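Local coordinates for putative capsular polysaccharide biosynthesis protein (Streptococcus pneumoniae serotype 4, PDB 6EWJ) that probably works as a pyridoxal phosphate-dependent sugar aminotransferase in the biosynthesis of pneumococcal teichoic acid, at residues K43-R48 / I269-G274; S50-T55 / H179-T184. One frame throughout, in Å; residues are numbered along the deposited sequence.

Contact 1 of 2, residues K43-R48 / I269-G274; sequences KELERR and IMASLG
Two helices of a PLP-dependent aminotransferase of fold type I run here in the same general direction and come within 6.2 Å of one another, measured from Leu45 CA to Ala271 CA. Residues 43-48 belong to helix 40-53 and residues 269-274 to the long helix 268-299. So close an approach fits small residues on the second helix, and the contact is in effect one leucine laid across Ala271 and Gly274, which lie one turn apart. The two methyls of Leu45 divide the work. CD2 faces the earlier turn, 4.0 Å from Ala271 CA and 4.2 Å from Ala271 CB. CD1 meets bare backbone, 3.8 Å from Gly274 C and 3.9 Å from Gly274 O. A CB at Gly274 would stand only 2.7 Å from Leu45 CD2, a collision, so the lack of a side chain there admits the leucine fork. The extended first torsion of Leu45, with CG opposite the backbone N (chi1 180°), carries the fork out to the neighbouring helix. No hydrogen bond joins the two segments, so the fit is one of shape, and all three touching residues are buried.

Polar ties lie around it: Arg48 reaches further along helix 268-299, with a salt bridge from NH2 to Asp279 and a hydrogen bond from NH1 to Leu275 O. Across the subunit interface, Met270 packs on Met270 of the second subunit. Within helix 40-53, Arg47 NH2 forms a salt bridge to Glu44 OE1 at 2.8 Å, using the anti lone pair of that oxygen, which sits 27° out of the guanidinium plane.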
# COMPACT_ATOMS: atom_id res chain seq x y z
N LYS A 43 11.41 -9.41 -8.46
CA LYS A 43 12.83 -9.11 -8.68
C LYS A 43 13.15 -9.16 -10.18
O LYS A 43 13.83 -8.28 -10.68
CB LYS A 43 13.76 -10.04 -7.85
CG LYS A 43 13.44 -10.10 -6.34
CD LYS A 43 13.04 -8.76 -5.72
CE LYS A 43 12.91 -8.83 -4.20
NZ LYS A 43 12.34 -7.61 -3.54
N GLU A 44 12.60 -10.11 -10.91
CA GLU A 44 12.85 -10.22 -12.36
C GLU A 44 12.20 -9.03 -13.06
O GLU A 44 12.82 -8.47 -13.96
CB GLU A 44 12.32 -11.55 -12.91
CG GLU A 44 12.50 -11.80 -14.41
CD GLU A 44 13.95 -11.96 -14.88
OE1 GLU A 44 14.90 -11.94 -14.06
OE2 GLU A 44 14.16 -12.07 -16.10
N LEU A 45 11.03 -8.59 -12.60
CA LEU A 45 10.38 -7.42 -13.23
C LEU A 45 11.20 -6.14 -13.04
O LEU A 45 11.39 -5.37 -13.99
CB LEU A 45 8.94 -7.21 -12.76
CG LEU A 45 8.23 -5.98 -13.40
CD1 LEU A 45 8.12 -6.05 -14.93
CD2 LEU A 45 6.88 -5.78 -12.76
N GLU A 46 11.73 -5.97 -11.84
CA GLU A 46 12.60 -4.85 -11.54
C GLU A 46 13.84 -4.87 -12.46
O GLU A 46 14.28 -3.83 -12.94
CB GLU A 46 13.04 -4.89 -10.09
CG GLU A 46 11.90 -4.60 -9.10
CD GLU A 46 12.29 -4.76 -7.66
OE1 GLU A 46 13.35 -5.36 -7.39
OE2 GLU A 46 11.52 -4.29 -6.76
N ARG A 47 14.46 -6.05 -12.58
CA ARG A 47 15.65 -6.22 -13.45
C ARG A 47 15.33 -5.82 -14.90
O ARG A 47 16.01 -4.98 -15.49
CB ARG A 47 16.18 -7.65 -13.33
CG ARG A 47 16.84 -7.92 -11.97
CD ARG A 47 17.76 -9.19 -11.96
NE ARG A 47 17.01 -10.44 -12.11
CZ ARG A 47 16.37 -11.10 -11.13
NH1 ARG A 47 16.41 -10.64 -9.89
NH2 ARG A 47 15.70 -12.21 -11.41
N ARG A 48 14.26 -6.39 -15.46
CA ARG A 48 13.86 -6.10 -16.83
C ARG A 48 13.46 -4.62 -17.05
O ARG A 48 13.78 -4.03 -18.07
CB ARG A 48 12.74 -7.05 -17.26
CG ARG A 48 13.19 -8.51 -17.39
CD ARG A 48 12.09 -9.39 -17.93
NE ARG A 48 11.66 -8.86 -19.22
CZ ARG A 48 10.46 -9.02 -19.78
NH1 ARG A 48 9.51 -9.77 -19.20
NH2 ARG A 48 10.22 -8.46 -20.96
N ILE A 269 1.89 -11.70 -8.07
CA ILE A 269 0.66 -11.71 -8.83
C ILE A 269 0.68 -10.53 -9.81
O ILE A 269 0.59 -10.71 -11.05
CB ILE A 269 -0.58 -11.67 -7.94
CG1 ILE A 269 -0.70 -12.99 -7.18
CG2 ILE A 269 -1.84 -11.45 -8.77
CD1 ILE A 269 -1.69 -12.97 -6.04
N MET A 270 0.92 -9.34 -9.26
CA MET A 270 1.05 -8.10 -10.07
C MET A 270 2.30 -8.16 -10.96
O MET A 270 2.25 -7.75 -12.15
CB MET A 270 1.17 -6.89 -9.17
CG MET A 270 -0.19 -6.29 -8.75
SD MET A 270 -1.36 -7.50 -8.21
CE MET A 270 -0.67 -8.01 -6.72
N ALA A 271 3.44 -8.66 -10.41
CA ALA A 271 4.68 -8.70 -11.23
C ALA A 271 4.49 -9.60 -12.47
O ALA A 271 5.05 -9.34 -13.55
CB ALA A 271 5.89 -9.13 -10.42
N SER A 272 3.66 -10.65 -12.31
CA SER A 272 3.34 -11.59 -13.40
C SER A 272 2.71 -10.82 -14.58
O SER A 272 3.11 -10.99 -15.72
CB SER A 272 2.45 -12.73 -12.91
OG SER A 272 3.18 -13.70 -12.19
N LEU A 273 1.72 -9.99 -14.26
CA LEU A 273 1.10 -9.14 -15.25
C LEU A 273 2.13 -8.26 -15.92
O LEU A 273 2.15 -8.15 -17.15
CB LEU A 273 -0.01 -8.31 -14.61
CG LEU A 273 -1.24 -9.03 -14.04
CD1 LEU A 273 -2.14 -7.98 -13.34
CD2 LEU A 273 -1.99 -9.76 -15.09
N GLY A 274 3.00 -7.68 -15.11
CA GLY A 274 4.04 -6.80 -15.58
C GLY A 274 5.01 -7.43 -16.53
O GLY A 274 5.37 -6.83 -17.52

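Contact 2 of 2, residues S50-T55 / H179-T184; sequences SLYTQT and HALGST. Unlike the reference sequence in segment 179-184: Thr184 (reference Ile).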
# COMPACT_ATOMS: atom_id res chain seq x y z
N SER A 50 14.57 -2.03 -15.30
CA SER A 50 15.84 -1.27 -15.21
C SER A 50 16.58 -1.23 -16.56
O SER A 50 17.00 -0.17 -17.01
CB SER A 50 16.77 -1.85 -14.16
OG SER A 50 16.24 -1.73 -12.86
N LEU A 51 16.64 -2.38 -17.23
CA LEU A 51 17.18 -2.43 -18.58
C LEU A 51 16.36 -1.58 -19.55
O LEU A 51 16.93 -0.85 -20.40
CB LEU A 51 17.29 -3.86 -19.10
CG LEU A 51 18.26 -4.73 -18.33
CD1 LEU A 51 17.99 -6.19 -18.67
CD2 LEU A 51 19.73 -4.40 -18.61
N TYR A 52 15.05 -1.69 -19.47
CA TYR A 52 14.14 -0.92 -20.34
C TYR A 52 14.28 0.59 -20.13
O TYR A 52 14.27 1.34 -21.11
CB TYR A 52 12.68 -1.38 -20.17
CG TYR A 52 11.70 -0.74 -21.11
CD1 TYR A 52 11.61 -1.15 -22.43
CD2 TYR A 52 10.84 0.26 -20.68
CE1 TYR A 52 10.71 -0.55 -23.32
CE2 TYR A 52 9.93 0.85 -21.56
CZ TYR A 52 9.89 0.45 -22.89
OH TYR A 52 8.99 1.04 -23.79
N THR A 53 14.40 1.03 -18.88
CA THR A 53 14.53 2.46 -18.58
C THR A 53 15.99 2.94 -18.51
O THR A 53 16.24 4.13 -18.27
CB THR A 53 13.81 2.88 -17.25
OG1 THR A 53 14.37 2.17 -16.15
CG2 THR A 53 12.29 2.68 -17.35
N GLN A 54 16.95 2.03 -18.74
CA GLN A 54 18.38 2.35 -18.70
C GLN A 54 18.79 2.98 -17.36
O GLN A 54 19.51 3.98 -17.30
CB GLN A 54 18.80 3.23 -19.90
CG GLN A 54 18.59 2.49 -21.21
CD GLN A 54 19.02 3.26 -22.43
OE1 GLN A 54 19.91 4.10 -22.38
NE2 GLN A 54 18.36 3.00 -23.55
N THR A 55 18.33 2.33 -16.29
CA THR A 55 18.71 2.72 -14.94
C THR A 55 19.26 1.51 -14.26
O THR A 55 19.01 0.40 -14.72
CB THR A 55 17.49 3.24 -14.13
OG1 THR A 55 16.40 2.33 -14.28
CG2 THR A 55 17.10 4.61 -14.62
N HIS A 179 2.51 8.61 -16.67
CA HIS A 179 2.01 8.50 -18.00
C HIS A 179 3.08 8.17 -19.02
O HIS A 179 2.79 8.12 -20.20
CB HIS A 179 1.38 9.83 -18.43
CG HIS A 179 0.25 10.30 -17.56
ND1 HIS A 179 -0.34 11.52 -17.75
CD2 HIS A 179 -0.41 9.72 -16.53
CE1 HIS A 179 -1.32 11.69 -16.88
NE2 HIS A 179 -1.39 10.61 -16.12
N ALA A 180 4.31 7.91 -18.57
CA ALA A 180 5.49 8.01 -19.46
C ALA A 180 6.41 6.81 -19.49
O ALA A 180 7.53 6.91 -20.02
CB ALA A 180 6.27 9.29 -19.17
N LEU A 181 5.94 5.63 -19.04
CA LEU A 181 6.78 4.45 -19.25
C LEU A 181 6.97 4.22 -20.77
O LEU A 181 5.96 4.08 -21.51
CB LEU A 181 6.20 3.23 -18.63
CG LEU A 181 7.09 1.97 -18.79
CD1 LEU A 181 8.38 2.06 -17.96
CD2 LEU A 181 6.25 0.76 -18.42
N GLY A 182 8.24 4.21 -21.21
CA GLY A 182 8.57 4.07 -22.62
C GLY A 182 8.69 5.35 -23.43
O GLY A 182 8.99 5.28 -24.60
N SER A 183 8.45 6.51 -22.85
CA SER A 183 8.67 7.78 -23.51
C SER A 183 10.18 8.04 -23.58
O SER A 183 10.93 7.51 -22.78
CB SER A 183 7.98 8.93 -22.76
OG SER A 183 6.57 8.71 -22.70
N THR A 184 10.60 8.86 -24.54
CA THR A 184 11.99 9.31 -24.64
C THR A 184 12.13 10.83 -24.82
O THR A 184 11.23 11.50 -25.31
CB THR A 184 12.73 8.65 -25.81
OG1 THR A 184 12.09 9.08 -27.00
CG2 THR A 184 12.71 7.12 -25.71
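The phenol ring of Tyr52 meets Leu181 at its edge: Leu181 CD1 lies near the ring plane, 4.1 Å from Tyr52 CD2. Further along the same side Gly182 approaches obliquely, its CA 3.7 Å from Tyr52 CE2 and 3.3 Å from Tyr52 OH. Leu278 and Leu285 of helix 268-299 add to the apolar surroundings of the ring.

The meeting joins the end of helix 40-53 to the turn that follows strand 172-177. A Schellman motif closes the helix, with Thr55 N bonded to Ser50 O at 2.9 Å, a weak bond from Gln54 N to Leu51 O, and Gln54 in the left-handed region (phi 56°). On the other side, Ala180 to Ser183 form a type II turn, closed by Ser183 N to Ala180 O at 3.0 Å; Gly182 occupies its third position with phi 90°, a conformation suited to glycine. Having no side chain, Gly182 lets the phenol end of Tyr52 come down beside its CA. Tyr52 CG stands opposite the backbone N (chi1 -174°), which sends the ring out toward this turn.

Thr53 adds a methyl, CG2, 4.0 Å from Leu181 CD1, the two side chains crossing at about a right angle. Its hydroxyl is engaged elsewhere, OG1 lying 2.8 Å from Thr55 OG1 and also bonding Leu49 O.

With no hydrogen bond across the segments, van der Waals contact locates the turn here: the Leu181 methyl against the ring and Thr53, and the phenol end against the glycine CA. Together with the hydrogen bond between Leu181 O and Tyr281 OH, this packing fixes where the turn lies relative to helices 40-53 and 268-299, directly after His179, which binds pyridoxal phosphate in another structure of this protein.

In the fold
Helix 40-53 is common to both contacts, whose centres are 15 Å apart. Its middle meets helix 268-299 in contact 1, and its last turn meets the loop between strands 172-177 and 184-185 in contact 2. Along the chain the order is 43-48, 50-55, 179-184, 269-274, so the pairing of contact 2 falls within the span bridged by contact 1. One short helix therefore ties a long helix, which packs against the second subunit, to a loop leaving the seven-stranded mixed sheet. Contact 2 also lies nearer the predicted cofactor lysine: the Leu181 side chain is about 8 Å from that of Lys205, whereas Gly274 in contact 1, which has none, is about 11 Å from the Lys205 side chain.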